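Local coordinates for RNA silencing suppressor p19 (Tomato bushy stunt virus, PDB 4J39), which binds double-stranded small RNA as a homodimer and probably acts as a molecular caliper, selecting silencing RNAs by duplex length to suppress host RNA silencing, at residues 8-13 / 61-66. Residues are numbered along the deposited sequence; the frame is centred on the assembly and turned at random.
Sequences FKLPDE and LHRVLG
Glu-13 and Arg-63 meet tip to tip in an end-on, two-nitrogen salt bridge. Arg-63 NH2 donates to Glu-13 OE1 at 2.9 Å, and Arg-63 NH1 donates to Glu-13 OE2, also at 2.9 Å. Both oxygens use their syn lone pairs, and the carboxylate and guanidinium planes are only 23° apart, so the two flat groups lie nearly coplanar. On Arg-63, CG is anti to the backbone N (chi1 -179°) and the chain bends at chi3, which turns NE; the guanidinium at the end of the chain reaches Glu-13. NH2 also donates to the carbonyl O of Arg-53, a second tie that limits how the guanidinium can turn.

Beside the same arginine, Leu-10 lies at a slant to the side chain. Its CD1 methyl sits 3.7 Å from the carbonyl O of Arg-63 and 4.0 Å from Arg-63 NH1, touching the same residue at its backbone and its tip. The p19 core sets a four-stranded antiparallel sheet against helices; here the loop ahead of helix 17-26 runs beside strand 46-53, outermost in this chain's sheet, with Glu-13 and Tyr-51 joined by a backbone hydrogen bond, and meets Arg-63 and Gly-66. Helix 58-65 rests in turn on helix 108-124 through Val-64 and Leu-65.

At the far end, Lys-9 CB packs 3.8 Å from Gly-66 O. The lysine chain bends at chi3 (63°), and a water links its tip to the same carbonyl, accepting from Lys-9 NZ at 3.1 Å and donating to Gly-66 O at 2.7 Å.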
loop_
_atom_site.group_PDB
_atom_site.type_symbol
_atom_site.label_atom_id
_atom_site.label_comp_id
_atom_site.label_asym_id
_atom_site.label_seq_id
_atom_site.Cartn_x
_atom_site.Cartn_y
_atom_site.Cartn_z
ATOM N N PHE A 8 -1.994 -18.884 -2.366
ATOM C CA PHE A 8 -0.695 -18.949 -3.038
ATOM C C PHE A 8 -0.578 -20.162 -3.968
ATOM O O PHE A 8 -1.101 -21.276 -3.665
ATOM C CB PHE A 8 0.461 -18.844 -2.066
ATOM C CG PHE A 8 0.499 -17.562 -1.341
ATOM C CD1 PHE A 8 0.166 -17.514 0.013
ATOM C CD2 PHE A 8 0.878 -16.373 -1.918
ATOM C CE1 PHE A 8 0.189 -16.367 0.694
ATOM C CE2 PHE A 8 0.823 -15.215 -1.298
ATOM C CZ PHE A 8 0.548 -15.177 0.098
ATOM N N LYS A 9 0.094 -19.977 -5.095
ATOM C CA LYS A 9 0.352 -20.986 -6.123
ATOM C C LYS A 9 1.791 -21.531 -6.191
ATOM O O LYS A 9 2.158 -22.432 -6.938
ATOM C CB LYS A 9 -0.032 -20.385 -7.475
ATOM C CG LYS A 9 -1.389 -19.738 -7.566
ATOM C CD LYS A 9 -1.738 -19.297 -8.960
ATOM C CE LYS A 9 -1.851 -20.414 -10.048
ATOM N NZ LYS A 9 -2.075 -19.766 -11.395
ATOM N N LEU A 10 2.670 -21.015 -5.330
ATOM C CA LEU A 10 4.009 -21.461 -5.243
ATOM C C LEU A 10 4.311 -21.710 -3.742
ATOM O O LEU A 10 3.762 -21.049 -2.891
ATOM C CB LEU A 10 4.944 -20.336 -5.704
ATOM C CG LEU A 10 4.985 -19.870 -7.160
ATOM C CD1 LEU A 10 5.968 -18.747 -7.328
ATOM C CD2 LEU A 10 5.224 -21.068 -8.163
ATOM N N PRO A 11 5.197 -22.671 -3.475
ATOM C CA PRO A 11 5.512 -22.991 -2.069
ATOM C C PRO A 11 6.294 -21.926 -1.328
ATOM O O PRO A 11 6.944 -21.106 -2.014
ATOM C CB PRO A 11 6.449 -24.165 -2.176
ATOM C CG PRO A 11 6.595 -24.455 -3.560
ATOM C CD PRO A 11 5.850 -23.575 -4.412
ATOM N N ASP A 12 6.297 -21.931 0.017
ATOM C CA ASP A 12 7.180 -21.009 0.731
ATOM C C ASP A 12 8.628 -21.314 0.475
ATOM O O ASP A 12 9.028 -22.467 0.304
ATOM C CB ASP A 12 6.911 -21.106 2.253
ATOM C CG ASP A 12 7.607 -20.046 3.058
ATOM O OD1 ASP A 12 7.251 -18.892 2.920
ATOM O OD2 ASP A 12 8.502 -20.413 3.829
ATOM N N GLU A 13 9.470 -20.273 0.553
ATOM C CA GLU A 13 10.887 -20.323 0.274
ATOM C C GLU A 13 11.700 -19.680 1.366
ATOM O O GLU A 13 12.845 -19.157 1.183
ATOM C CB GLU A 13 11.228 -19.701 -1.100
ATOM C CG GLU A 13 10.518 -20.486 -2.287
ATOM C CD GLU A 13 10.505 -19.819 -3.614
ATOM O OE1 GLU A 13 10.936 -18.636 -3.681
ATOM O OE2 GLU A 13 9.920 -20.419 -4.623
ATOM N N LEU A 61 11.262 -11.749 -11.602
ATOM C CA LEU A 61 10.008 -10.945 -11.504
ATOM C C LEU A 61 8.787 -11.709 -12.018
ATOM O O LEU A 61 7.703 -11.794 -11.383
ATOM C CB LEU A 61 10.145 -9.574 -12.255
ATOM C CG LEU A 61 9.020 -8.600 -12.028
ATOM C CD1 LEU A 61 8.739 -8.275 -10.511
ATOM C CD2 LEU A 61 9.143 -7.312 -12.881
ATOM N N HIS A 62 8.937 -12.270 -13.225
ATOM C CA HIS A 62 7.851 -13.048 -13.836
ATOM C C HIS A 62 7.429 -14.215 -12.883
ATOM O O HIS A 62 6.218 -14.413 -12.615
ATOM C CB HIS A 62 8.316 -13.613 -15.220
ATOM C CG HIS A 62 7.215 -14.256 -15.956
ATOM N ND1 HIS A 62 7.056 -15.614 -15.956
ATOM C CD2 HIS A 62 6.145 -13.727 -16.596
ATOM C CE1 HIS A 62 5.917 -15.907 -16.553
ATOM N NE2 HIS A 62 5.360 -14.786 -16.976
ATOM N N ARG A 63 8.429 -14.914 -12.399
ATOM C CA ARG A 63 8.202 -16.107 -11.623
ATOM C C ARG A 63 7.398 -15.693 -10.362
ATOM O O ARG A 63 6.367 -16.270 -10.044
ATOM C CB ARG A 63 9.493 -16.731 -11.221
ATOM C CG ARG A 63 9.342 -18.052 -10.380
ATOM C CD ARG A 63 10.631 -18.604 -9.883
ATOM N NE ARG A 63 11.094 -17.882 -8.670
ATOM C CZ ARG A 63 10.664 -18.214 -7.452
ATOM N NH1 ARG A 63 9.893 -19.296 -7.249
ATOM N NH2 ARG A 63 11.129 -17.548 -6.338
ATOM N N VAL A 64 7.895 -14.680 -9.664
ATOM C CA VAL A 64 7.245 -14.340 -8.337
ATOM C C VAL A 64 5.856 -13.648 -8.474
ATOM O O VAL A 64 4.996 -13.715 -7.571
ATOM C CB VAL A 64 8.199 -13.604 -7.337
ATOM C CG1 VAL A 64 9.513 -14.317 -7.108
ATOM C CG2 VAL A 64 8.510 -12.103 -7.862
ATOM N N LEU A 65 5.603 -12.895 -9.577
ATOM C CA LEU A 65 4.336 -12.340 -9.882
ATOM C C LEU A 65 3.331 -13.480 -10.083
ATOM O O LEU A 65 2.124 -13.255 -9.984
ATOM C CB LEU A 65 4.543 -11.490 -11.101
ATOM C CG LEU A 65 4.675 -10.005 -11.014
ATOM C CD1 LEU A 65 4.311 -9.202 -9.743
ATOM C CD2 LEU A 65 5.410 -9.249 -12.147
ATOM N N GLY A 66 3.821 -14.707 -10.355
ATOM C CA GLY A 66 2.906 -15.882 -10.532
ATOM C C GLY A 66 2.485 -16.465 -9.192
ATOM O O GLY A 66 1.781 -17.457 -9.164
HETATM O O HOH W 1 0.411 -17.893 -11.471
#